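Local structure of pantothenate kinase (Coxiella burnetii, 3TQC) at residues F229-D234 and L303-A308; G99-G104 and E203-L208; H182-V187 and H260-Y265. The protein catalyses the ATP-dependent phosphorylation of (R)-pantothenate to (R)-4'-phosphopantothenate, the first step of coenzyme A biosynthesis. One frame throughout, in Å; residues are numbered along the deposited sequence.

Overall arrangement
Contact 1 and contact 2 share the mixed central sheet and the nucleotide site. Contact 1 pairs strands 229-234 and 303-307. Contact 2 lies at the ends of strands 93-99 and 199-203, where the phosphate-binding loop meets the loop after strand 199-203. Their centres are about 10 Å apart, and both touch ADP. Contact 3 lies at the surface, its centre about 20 Å from that of contact 2 and about 29 Å from that of contact 1. It joins the small antiparallel sheet to the loop between helices 237-253 and 271-294. Along the chain contact 2 closes before contact 1 opens, while contact 3 interleaves with both. The ADP site is thus assembled from segments far apart in sequence.

Contact 1. Residues F229-D234 and L303-A308; sequences FSLFVD and LILEKA. With ADP (adenosine-5'-diphosphate), chain D.
Leu303 has CG anti to its backbone N (chi1 -169°), whereas Leu231 has CG anti to the carbonyl carbon (chi1 -73°). The two side chains nevertheless lie side by side and point the same way, with Leu231 CG 4.0 Å from Leu303 CD2. Leu231 CD2 also reaches Leu305 CD1. Leu303 CB also meets Phe229 CE2 at 3.8 Å, and CD1 lies at the edge of that ring. Behind these side chains the two strands run parallel. Five backbone hydrogen bonds join them, from Leu303 N to Ser230 O through to Lys307 N to Asp234 O. The last is 2.9 Å long and nearly straight at 173°. Val233 CG1 presses on Lys307 CD at 3.5 Å, a tight carbon contact. The Lys307 chain bends about its CG-CD bond, which places CE. Its NZ comes 3.3 Å from ADP N7. NZ is hydrogen-bonded to His311 ND1 and probably to Val103 O, though that distance is doubtfully short. Lys307, at the strand end, is part of the ADP pocket. On the opposite face, Ile304 CG2 packs 4.0 Å from Asp234 CB. This is the parallel pairing of a P-loop kinase core. Strand 93-99 bonds to the far edge of 229-234, and strand 313-319 flanks 303-307. Helix 52-84 covers the leucine face through Leu62, which touches Leu231, Leu303 and Leu305.

Contact 2. Residues G99-G104 and E203-L208; sequences GSVAVG and EGLNIL. With ADP (adenosine-5'-diphosphate), chain D.
Leu205 reaches from its own loop to the start of the phosphate-binding loop, where it meets Val101. From CB the side chain extends to CG, which is anti to the carbonyl carbon (chi1 -52°). There it divides into two methyls. CD2 makes the closer approach, 3.5 Å from Val101 CG2, which is tight for two carbons. The same methyl lies 3.6 Å from Val101 N and 3.6 Å from Gly99 O, so it rests against backbone as well as side chain. CD1 touches the same valine methyl, at 3.8 Å from Val101 CG2. The two side chains cross at a slant, and no hydrogen bond joins the segments.

The loop that Leu205 touches is the P-loop, or Walker A motif. Ser100 to Val103 form a type II turn, and Ser100 OG bonds to Val101 O at 2.7 Å. Backbone amides of the loop hold the ADP beta-phosphate: Ala102 N donates to O3B at 2.9 Å and Gly104 N to O2B at 3.1 Å. Gly99 and Gly104 both have positive phi, which glycine takes readily, and Gly104 lies close against the nucleotide. Gly104 is the N-cap of helix 105-116, whose start gives further hydrogen bonds to ADP, from Lys105 NZ and Ser106 N. Glu203, at the end of strand 199-203, bonds through OE2 to Ser109 OG of that helix. Helix 237-253 meets Val101 through Tyr244 and Arg247. Helix 271-294 touches Val101 through Asn286 and Leu205 through Asn289. Strand 93-99 leads into the P-loop and bonds to Gly204 through Ile97.

Contact 3. Residues H182-V187 and H260-Y265; sequences HYYDIV and HSYFHY
Tyr184 presents one face of its ring to the edge of Phe263. Phe263 CZ sits 3.5 Å above that ring, over its centre. The ring planes meet at 58°, an edge-to-face pair. Tyr184 CD1 and CG are the atoms nearest to Phe263 CE2, with CD1 at 3.6 Å. The tyrosine CG is anti to the backbone N (chi1 -167°). The ring beyond it meets both Phe263 and Tyr262. Against Tyr262 the roles change. Tyr184 CD2 lies over a face of the Tyr262 ring, offset toward the rim, and comes 3.3 Å from Tyr262 CE2. These two rings are oblique, with planes at 45°. Tyr184 CB also packs on Tyr262 CG at 3.4 Å. Within 260-265, Tyr262 CD2 in turn stands over the centre of the Phe263 ring.

The three rings form an aromatic cluster between a small antiparallel sheet and the loop joining helices 237-253 and 271-294. On the sheet side, Tyr184 and Asp185 face Ser180 in a G1 beta bulge, just where strand 185-187 begins. On the loop side, Ser261 to His264 make a type I turn.

One backbone hydrogen bond crosses the contact, from Tyr262 N to His182 O, 3.1 Å long and nearly straight. Beside it Ser261 CB makes a CH-pi contact over a face of the His182 imidazole, 4.2 Å from the ring centroid. His182 NE2 is hydrogen-bonded to Asp258 OD2. At the solvent-facing margin, His260 O lies in the plane of the Tyr183 ring, at its edge, 3.5 Å from Tyr183 CD1. Lys149 makes a cation-pi contact with Tyr184, and Met146 touches both Tyr184 and Tyr262.

Contact 1. Residues F229-D234 and L303-A308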
loop_
_atom_site.group_PDB
_atom_site.type_symbol
_atom_site.label_atom_id
_atom_site.label_comp_id
_atom_site.label_asym_id
_atom_site.label_seq_id
_atom_site.Cartn_x
_atom_site.Cartn_y
_atom_site.Cartn_z
ATOM N N PHE B 229 2.448 7.449 -3.587
ATOM C CA PHE B 229 1.588 7.593 -4.739
ATOM C C PHE B 229 2.237 6.828 -5.867
ATOM O O PHE B 229 3.458 6.818 -5.978
ATOM C CB PHE B 229 1.511 9.064 -5.094
ATOM C CG PHE B 229 0.448 9.401 -6.086
ATOM C CD1 PHE B 229 -0.752 9.947 -5.671
ATOM C CD2 PHE B 229 0.662 9.216 -7.440
ATOM C CE1 PHE B 229 -1.746 10.275 -6.607
ATOM C CE2 PHE B 229 -0.313 9.534 -8.369
ATOM C CZ PHE B 229 -1.512 10.060 -7.958
ATOM N N SER B 230 1.446 6.197 -6.714
ATOM C CA SER B 230 2.014 5.503 -7.862
ATOM C C SER B 230 1.221 5.757 -9.113
ATOM O O SER B 230 -0.006 5.856 -9.069
ATOM C CB SER B 230 2.077 4.005 -7.606
ATOM O OG SER B 230 0.801 3.540 -7.255
ATOM N N LEU B 231 1.952 5.871 -10.220
ATOM C CA LEU B 231 1.399 5.976 -11.559
ATOM C C LEU B 231 1.712 4.676 -12.246
ATOM O O LEU B 231 2.805 4.146 -12.088
ATOM C CB LEU B 231 2.091 7.071 -12.368
ATOM C CG LEU B 231 1.874 8.559 -12.105
ATOM C CD1 LEU B 231 2.575 9.007 -10.832
ATOM C CD2 LEU B 231 2.398 9.338 -13.300
ATOM N N PHE B 232 0.779 4.170 -13.028
ATOM C CA PHE B 232 1.070 3.049 -13.899
ATOM C C PHE B 232 0.873 3.559 -15.322
ATOM O O PHE B 232 -0.167 4.121 -15.621
ATOM C CB PHE B 232 0.170 1.862 -13.593
ATOM C CG PHE B 232 0.496 0.615 -14.385
ATOM C CD1 PHE B 232 1.200 -0.425 -13.807
ATOM C CD2 PHE B 232 0.059 0.475 -15.692
ATOM C CE1 PHE B 232 1.480 -1.569 -14.519
ATOM C CE2 PHE B 232 0.331 -0.661 -16.408
ATOM C CZ PHE B 232 1.055 -1.690 -15.817
ATOM N N VAL B 233 1.891 3.406 -16.167
ATOM C CA VAL B 233 1.775 3.771 -17.579
ATOM C C VAL B 233 1.392 2.504 -18.367
ATOM O O VAL B 233 2.073 1.483 -18.269
ATOM C CB VAL B 233 3.077 4.386 -18.103
ATOM C CG1 VAL B 233 2.925 4.778 -19.580
ATOM C CG2 VAL B 233 3.473 5.594 -17.214
ATOM N N ASP B 234 0.299 2.583 -19.121
ATOM C CA ASP B 234 -0.352 1.414 -19.721
ATOM C C ASP B 234 -0.532 1.641 -21.210
ATOM O O ASP B 234 -0.712 2.768 -21.667
ATOM C CB ASP B 234 -1.730 1.193 -19.063
ATOM C CG ASP B 234 -2.398 -0.140 -19.461
ATOM O OD1 ASP B 234 -1.738 -1.210 -19.492
ATOM O OD2 ASP B 234 -3.624 -0.124 -19.711
ATOM N N LEU B 303 -2.858 6.158 -10.001
ATOM C CA LEU B 303 -3.113 6.843 -11.247
ATOM C C LEU B 303 -2.658 5.959 -12.397
ATOM O O LEU B 303 -1.553 5.422 -12.383
ATOM C CB LEU B 303 -2.346 8.161 -11.250
ATOM C CG LEU B 303 -2.631 9.183 -12.339
ATOM C CD1 LEU B 303 -2.344 10.574 -11.792
ATOM C CD2 LEU B 303 -1.787 8.914 -13.556
ATOM N N ILE B 304 -3.517 5.773 -13.381
ATOM C CA ILE B 304 -3.118 5.035 -14.561
ATOM C C ILE B 304 -3.189 5.966 -15.742
ATOM O O ILE B 304 -4.209 6.594 -15.975
ATOM C CB ILE B 304 -3.986 3.798 -14.775
ATOM C CG1 ILE B 304 -3.850 2.861 -13.567
ATOM C CG2 ILE B 304 -3.587 3.074 -16.057
ATOM C CD1 ILE B 304 -4.957 1.852 -13.471
ATOM N N LEU B 305 -2.075 6.084 -16.449
ATOM C CA LEU B 305 -2.014 6.853 -17.672
ATOM C C LEU B 305 -2.082 5.842 -18.779
ATOM O O LEU B 305 -1.265 4.927 -18.837
ATOM C CB LEU B 305 -0.706 7.616 -17.783
ATOM C CG LEU B 305 -0.395 8.652 -16.727
ATOM C CD1 LEU B 305 1.028 9.183 -16.958
ATOM C CD2 LEU B 305 -1.402 9.761 -16.796
ATOM N N GLU B 306 -3.073 5.990 -19.638
ATOM C CA GLU B 306 -3.298 5.060 -20.722
ATOM C C GLU B 306 -2.901 5.749 -22.034
ATOM O O GLU B 306 -3.454 6.778 -22.397
ATOM C CB GLU B 306 -4.769 4.611 -20.726
ATOM C CG GLU B 306 -5.082 3.495 -21.705
ATOM C CD GLU B 306 -6.547 3.072 -21.685
ATOM O OE1 GLU B 306 -7.032 2.593 -20.635
ATOM O OE2 GLU B 306 -7.213 3.214 -22.726
ATOM N N LYS B 307 -1.928 5.167 -22.725
ATOM C CA LYS B 307 -1.366 5.740 -23.935
ATOM C C LYS B 307 -1.980 5.143 -25.189
ATOM O O LYS B 307 -2.230 3.947 -25.246
ATOM C CB LYS B 307 0.157 5.529 -23.952
ATOM C CG LYS B 307 0.892 6.437 -22.981
ATOM C CD LYS B 307 2.324 6.018 -22.764
ATOM C CE LYS B 307 3.247 6.468 -23.847
ATOM N NZ LYS B 307 4.663 6.252 -23.444
ATOM N N ALA B 308 -2.236 5.986 -26.187
ATOM C CA ALA B 308 -2.516 5.522 -27.548
ATOM C C ALA B 308 -1.192 5.191 -28.237
ATOM O O ALA B 308 -0.128 5.489 -27.704
ATOM C CB ALA B 308 -3.269 6.583 -28.327
HETATM P PB ADP D . 10.682 2.673 -20.313
HETATM O O1B ADP D . 11.462 3.630 -19.468
HETATM O O2B ADP D . 9.346 2.305 -19.720
HETATM O O3B ADP D . 11.453 1.466 -20.798
HETATM P PA ADP D . 11.063 4.756 -22.198
HETATM O O1A ADP D . 10.669 5.864 -21.251
HETATM O O2A ADP D . 12.500 4.457 -22.488
HETATM O O3A ADP D . 10.356 3.402 -21.706
HETATM O "O5'" ADP D . 10.357 5.015 -23.592
HETATM C "C5'" ADP D . 10.155 3.960 -24.517
HETATM C "C4'" ADP D . 10.240 4.510 -25.934
HETATM O "O4'" ADP D . 9.096 5.308 -26.222
HETATM C "C3'" ADP D . 11.435 5.419 -26.123
HETATM O "O3'" ADP D . 11.937 5.228 -27.447
HETATM C "C2'" ADP D . 10.907 6.819 -25.935
HETATM O "O2'" ADP D . 11.599 7.750 -26.749
HETATM C "C1'" ADP D . 9.464 6.686 -26.371
HETATM N N9 ADP D . 8.514 7.499 -25.584
HETATM C C8 ADP D . 8.252 7.344 -24.279
HETATM N N7 ADP D . 7.314 8.228 -23.870
HETATM C C5 ADP D . 6.975 8.953 -24.939
HETATM C C6 ADP D . 6.030 10.042 -25.168
HETATM N N6 ADP D . 5.294 10.503 -24.127
HETATM N N1 ADP D . 5.953 10.534 -26.418
HETATM C C2 ADP D . 6.705 10.063 -27.438
HETATM N N3 ADP D . 7.591 9.056 -27.285
HETATM C C4 ADP D . 7.756 8.476 -26.070
#

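Contact 2. Residues G99-G104 and E203-L208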
loop_
_atom_site.group_PDB
_atom_site.type_symbol
_atom_site.label_atom_id
_atom_site.label_comp_id
_atom_site.label_asym_id
_atom_site.label_seq_id
_atom_site.Cartn_x
_atom_site.Cartn_y
_atom_site.Cartn_z
ATOM N N GLY B 99 5.072 0.181 -15.100
ATOM C CA GLY B 99 4.628 -0.062 -16.450
ATOM C C GLY B 99 5.605 -0.991 -17.149
ATOM O O GLY B 99 6.690 -1.256 -16.635
ATOM N N SER B 100 5.188 -1.492 -18.318
ATOM C CA SER B 100 5.979 -2.413 -19.118
ATOM C C SER B 100 7.312 -1.825 -19.496
ATOM O O SER B 100 7.480 -0.607 -19.513
ATOM C CB SER B 100 5.237 -2.733 -20.413
ATOM O OG SER B 100 6.074 -3.378 -21.359
ATOM N N VAL B 101 8.245 -2.698 -19.847
ATOM C CA VAL B 101 9.423 -2.280 -20.571
ATOM C C VAL B 101 8.949 -1.532 -21.829
ATOM O O VAL B 101 8.035 -1.984 -22.510
ATOM C CB VAL B 101 10.295 -3.504 -21.001
ATOM C CG1 VAL B 101 11.521 -3.052 -21.838
ATOM C CG2 VAL B 101 10.725 -4.352 -19.781
ATOM N N ALA B 102 9.563 -0.384 -22.104
ATOM C CA ALA B 102 9.322 0.400 -23.322
ATOM C C ALA B 102 7.983 1.136 -23.375
ATOM O O ALA B 102 7.595 1.628 -24.429
ATOM C CB ALA B 102 9.489 -0.464 -24.557
ATOM N N VAL B 103 7.276 1.215 -22.258
ATOM C CA VAL B 103 5.987 1.883 -22.236
ATOM C C VAL B 103 6.181 3.389 -22.040
ATOM O O VAL B 103 5.305 4.189 -22.337
ATOM C CB VAL B 103 5.074 1.293 -21.144
ATOM C CG1 VAL B 103 5.443 1.827 -19.782
ATOM C CG2 VAL B 103 3.613 1.592 -21.453
ATOM N N GLY B 104 7.343 3.774 -21.534
ATOM C CA GLY B 104 7.681 5.179 -21.411
ATOM C C GLY B 104 7.816 5.691 -19.998
ATOM O O GLY B 104 7.630 6.876 -19.753
ATOM N N GLU B 203 10.991 4.878 -10.453
ATOM C CA GLU B 203 10.512 4.178 -11.644
ATOM C C GLU B 203 11.132 2.800 -11.745
ATOM O O GLU B 203 12.301 2.603 -11.421
ATOM C CB GLU B 203 10.790 4.962 -12.929
ATOM C CG GLU B 203 12.207 5.430 -13.055
ATOM C CD GLU B 203 12.770 5.317 -14.459
ATOM O OE1 GLU B 203 12.753 4.205 -15.029
ATOM O OE2 GLU B 203 13.291 6.337 -14.960
ATOM N N GLY B 204 10.321 1.846 -12.183
ATOM C CA GLY B 204 10.806 0.531 -12.564
ATOM C C GLY B 204 9.670 -0.443 -12.795
ATOM O O GLY B 204 8.552 -0.236 -12.334
ATOM N N LEU B 205 9.994 -1.531 -13.474
ATOM C CA LEU B 205 9.047 -2.616 -13.758
ATOM C C LEU B 205 8.295 -3.125 -12.515
ATOM O O LEU B 205 7.110 -3.449 -12.588
ATOM C CB LEU B 205 9.804 -3.822 -14.365
ATOM C CG LEU B 205 10.719 -3.583 -15.570
ATOM C CD1 LEU B 205 11.340 -4.882 -16.066
ATOM C CD2 LEU B 205 9.942 -2.906 -16.699
ATOM N N ASN B 206 8.998 -3.193 -11.390
ATOM C CA ASN B 206 8.629 -4.097 -10.298
ATOM C C ASN B 206 8.085 -3.433 -9.053
ATOM O O ASN B 206 7.978 -4.082 -8.020
ATOM C CB ASN B 206 9.851 -4.920 -9.896
ATOM C CG ASN B 206 11.049 -4.044 -9.492
ATOM O OD1 ASN B 206 11.154 -2.899 -9.917
ATOM N ND2 ASN B 206 11.958 -4.597 -8.698
ATOM N N ILE B 207 7.766 -2.146 -9.124
ATOM C CA ILE B 207 7.525 -1.386 -7.896
ATOM C C ILE B 207 6.194 -1.689 -7.231
ATOM O O ILE B 207 5.996 -1.323 -6.073
ATOM C CB ILE B 207 7.623 0.120 -8.109
ATOM C CG1 ILE B 207 6.641 0.580 -9.187
ATOM C CG2 ILE B 207 9.043 0.487 -8.431
ATOM C CD1 ILE B 207 6.289 2.058 -9.083
ATOM N N LEU B 208 5.283 -2.323 -7.967
ATOM C CA LEU B 208 3.964 -2.664 -7.462
ATOM C C LEU B 208 3.872 -4.135 -7.026
ATOM O O LEU B 208 2.830 -4.591 -6.560
ATOM C CB LEU B 208 2.922 -2.374 -8.535
ATOM C CG LEU B 208 2.925 -0.923 -8.990
ATOM C CD1 LEU B 208 1.816 -0.623 -9.971
ATOM C CD2 LEU B 208 2.830 -0.016 -7.774
HETATM P PB ADP D . 10.682 2.673 -20.313
HETATM O O1B ADP D . 11.462 3.630 -19.468
HETATM O O2B ADP D . 9.346 2.305 -19.720
HETATM O O3B ADP D . 11.453 1.466 -20.798
HETATM P PA ADP D . 11.063 4.756 -22.198
HETATM O O1A ADP D . 10.669 5.864 -21.251
HETATM O O2A ADP D . 12.500 4.457 -22.488
HETATM O O3A ADP D . 10.356 3.402 -21.706
HETATM O "O5'" ADP D . 10.357 5.015 -23.592
HETATM C "C5'" ADP D . 10.155 3.960 -24.517
HETATM C "C4'" ADP D . 10.240 4.510 -25.934
HETATM O "O4'" ADP D . 9.096 5.308 -26.222
HETATM C "C3'" ADP D . 11.435 5.419 -26.123
HETATM O "O3'" ADP D . 11.937 5.228 -27.447
HETATM C "C2'" ADP D . 10.907 6.819 -25.935
HETATM O "O2'" ADP D . 11.599 7.750 -26.749
HETATM C "C1'" ADP D . 9.464 6.686 -26.371
HETATM N N9 ADP D . 8.514 7.499 -25.584
HETATM C C8 ADP D . 8.252 7.344 -24.279
HETATM N N7 ADP D . 7.314 8.228 -23.870
HETATM C C5 ADP D . 6.975 8.953 -24.939
HETATM C C6 ADP D . 6.030 10.042 -25.168
HETATM N N6 ADP D . 5.294 10.503 -24.127
HETATM N N1 ADP D . 5.953 10.534 -26.418
HETATM C C2 ADP D . 6.705 10.063 -27.438
HETATM N N3 ADP D . 7.591 9.056 -27.285
HETATM C C4 ADP D . 7.756 8.476 -26.070
#

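Contact 3. Residues H182-V187 and H260-Y265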
loop_
_atom_site.group_PDB
_atom_site.type_symbol
_atom_site.label_atom_id
_atom_site.label_comp_id
_atom_site.label_asym_id
_atom_site.label_seq_id
_atom_site.Cartn_x
_atom_site.Cartn_y
_atom_site.Cartn_z
ATOM N N HIS B 182 23.519 0.702 -22.180
ATOM C CA HIS B 182 24.521 0.565 -23.220
ATOM C C HIS B 182 25.359 -0.696 -22.997
ATOM O O HIS B 182 25.597 -1.464 -23.927
ATOM C CB HIS B 182 25.414 1.808 -23.234
ATOM C CG HIS B 182 26.362 1.863 -24.392
ATOM N ND1 HIS B 182 25.945 2.103 -25.683
ATOM C CD2 HIS B 182 27.707 1.729 -24.448
ATOM C CE1 HIS B 182 26.996 2.110 -26.486
ATOM N NE2 HIS B 182 28.077 1.884 -25.761
ATOM N N TYR B 183 25.806 -0.885 -21.760
ATOM C CA TYR B 183 26.576 -2.062 -21.378
ATOM C C TYR B 183 25.687 -3.210 -20.902
ATOM O O TYR B 183 26.183 -4.293 -20.591
ATOM C CB TYR B 183 27.592 -1.689 -20.302
ATOM C CG TYR B 183 28.518 -0.572 -20.749
ATOM C CD1 TYR B 183 29.359 -0.740 -21.850
ATOM C CD2 TYR B 183 28.541 0.655 -20.088
ATOM C CE1 TYR B 183 30.199 0.281 -22.276
ATOM C CE2 TYR B 183 29.385 1.680 -20.504
ATOM C CZ TYR B 183 30.207 1.486 -21.598
ATOM O OH TYR B 183 31.036 2.504 -22.017
ATOM N N TYR B 184 24.377 -2.966 -20.859
ATOM C CA TYR B 184 23.395 -3.968 -20.449
ATOM C C TYR B 184 23.808 -4.586 -19.123
ATOM O O TYR B 184 23.818 -5.808 -18.968
ATOM C CB TYR B 184 23.285 -5.034 -21.530
ATOM C CG TYR B 184 22.109 -5.957 -21.400
ATOM C CD1 TYR B 184 20.814 -5.461 -21.325
ATOM C CD2 TYR B 184 22.293 -7.333 -21.382
ATOM C CE1 TYR B 184 19.730 -6.319 -21.220
ATOM C CE2 TYR B 184 21.229 -8.197 -21.279
ATOM C CZ TYR B 184 19.950 -7.694 -21.200
ATOM O OH TYR B 184 18.891 -8.568 -21.099
ATOM N N ASP B 185 24.178 -3.727 -18.181
ATOM C CA ASP B 185 24.741 -4.174 -16.924
ATOM C C ASP B 185 24.833 -3.052 -15.882
ATOM O O ASP B 185 24.818 -1.868 -16.218
ATOM C CB ASP B 185 26.132 -4.776 -17.164
ATOM C CG ASP B 185 26.515 -5.809 -16.120
ATOM O OD1 ASP B 185 25.776 -5.957 -15.118
ATOM O OD2 ASP B 185 27.560 -6.472 -16.310
ATOM N N ILE B 186 24.910 -3.448 -14.613
ATOM C CA ILE B 186 25.248 -2.535 -13.528
ATOM C C ILE B 186 26.649 -1.993 -13.786
ATOM O O ILE B 186 27.537 -2.732 -14.242
ATOM C CB ILE B 186 25.272 -3.267 -12.151
ATOM C CG1 ILE B 186 23.872 -3.758 -11.755
ATOM C CG2 ILE B 186 25.869 -2.378 -11.072
ATOM C CD1 ILE B 186 22.802 -2.690 -11.762
ATOM N N VAL B 187 26.834 -0.704 -13.520
ATOM C CA VAL B 187 28.146 -0.076 -13.592
ATOM C C VAL B 187 28.736 -0.101 -12.179
ATOM O O VAL B 187 28.261 0.605 -11.277
ATOM C CB VAL B 187 28.076 1.395 -14.115
ATOM C CG1 VAL B 187 29.480 1.938 -14.374
ATOM C CG2 VAL B 187 27.209 1.506 -15.380
ATOM N N HIS B 260 32.071 -1.422 -27.985
ATOM C CA HIS B 260 31.969 -1.826 -26.579
ATOM C C HIS B 260 30.522 -1.931 -26.081
ATOM O O HIS B 260 30.289 -2.248 -24.912
ATOM C CB HIS B 260 32.774 -0.871 -25.685
ATOM C CG HIS B 260 34.233 -0.838 -26.006
ATOM N ND1 HIS B 260 35.027 -1.964 -25.967
ATOM C CD2 HIS B 260 35.042 0.180 -26.380
ATOM C CE1 HIS B 260 36.263 -1.642 -26.310
ATOM N NE2 HIS B 260 36.300 -0.346 -26.566
ATOM N N SER B 261 29.554 -1.670 -26.959
ATOM C CA SER B 261 28.150 -1.916 -26.634
ATOM C C SER B 261 27.926 -3.402 -26.374
ATOM O O SER B 261 28.560 -4.254 -26.988
ATOM C CB SER B 261 27.230 -1.470 -27.770
ATOM O OG SER B 261 25.870 -1.706 -27.417
ATOM N N TYR B 262 27.007 -3.705 -25.471
ATOM C CA TYR B 262 26.716 -5.087 -25.133
ATOM C C TYR B 262 26.153 -5.800 -26.345
ATOM O O TYR B 262 26.513 -6.939 -26.631
ATOM C CB TYR B 262 25.718 -5.172 -23.982
ATOM C CG TYR B 262 25.494 -6.593 -23.540
ATOM C CD1 TYR B 262 26.349 -7.195 -22.624
ATOM C CD2 TYR B 262 24.448 -7.342 -24.062
ATOM C CE1 TYR B 262 26.156 -8.499 -22.223
ATOM C CE2 TYR B 262 24.250 -8.648 -23.678
ATOM C CZ TYR B 262 25.106 -9.225 -22.753
ATOM O OH TYR B 262 24.906 -10.531 -22.363
ATOM N N PHE B 263 25.274 -5.102 -27.054
ATOM C CA PHE B 263 24.570 -5.643 -28.202
ATOM C C PHE B 263 25.242 -5.308 -29.535
ATOM O O PHE B 263 24.581 -5.274 -30.566
ATOM C CB PHE B 263 23.128 -5.129 -28.189
ATOM C CG PHE B 263 22.332 -5.628 -27.024
ATOM C CD1 PHE B 263 21.946 -6.956 -26.954
ATOM C CD2 PHE B 263 21.970 -4.779 -25.992
ATOM C CE1 PHE B 263 21.207 -7.433 -25.862
ATOM C CE2 PHE B 263 21.226 -5.248 -24.903
ATOM C CZ PHE B 263 20.847 -6.573 -24.844
ATOM N N HIS B 264 26.553 -5.085 -29.520
ATOM C CA HIS B 264 27.273 -4.714 -30.729
ATOM C C HIS B 264 27.143 -5.773 -31.830
ATOM O O HIS B 264 27.086 -5.428 -33.006
ATOM C CB HIS B 264 28.749 -4.446 -30.422
ATOM C CG HIS B 264 29.569 -4.164 -31.640
ATOM N ND1 HIS B 264 29.361 -3.057 -32.434
ATOM C CD2 HIS B 264 30.580 -4.856 -32.215
ATOM C CE1 HIS B 264 30.216 -3.074 -33.442
ATOM N NE2 HIS B 264 30.968 -4.155 -33.329
ATOM N N TYR B 265 27.091 -7.051 -31.452
ATOM C CA TYR B 265 26.921 -8.139 -32.429
ATOM C C TYR B 265 25.601 -8.040 -33.212
ATOM O O TYR B 265 25.481 -8.601 -34.299
ATOM C CB TYR B 265 27.034 -9.520 -31.757
ATOM C CG TYR B 265 25.821 -9.934 -30.940
ATOM C CD1 TYR B 265 24.805 -10.707 -31.501
ATOM C CD2 TYR B 265 25.695 -9.561 -29.603
ATOM C CE1 TYR B 265 23.698 -11.082 -30.751
ATOM C CE2 TYR B 265 24.594 -9.941 -28.852
ATOM C CZ TYR B 265 23.606 -10.701 -29.430
ATOM O OH TYR B 265 22.518 -11.069 -28.686
#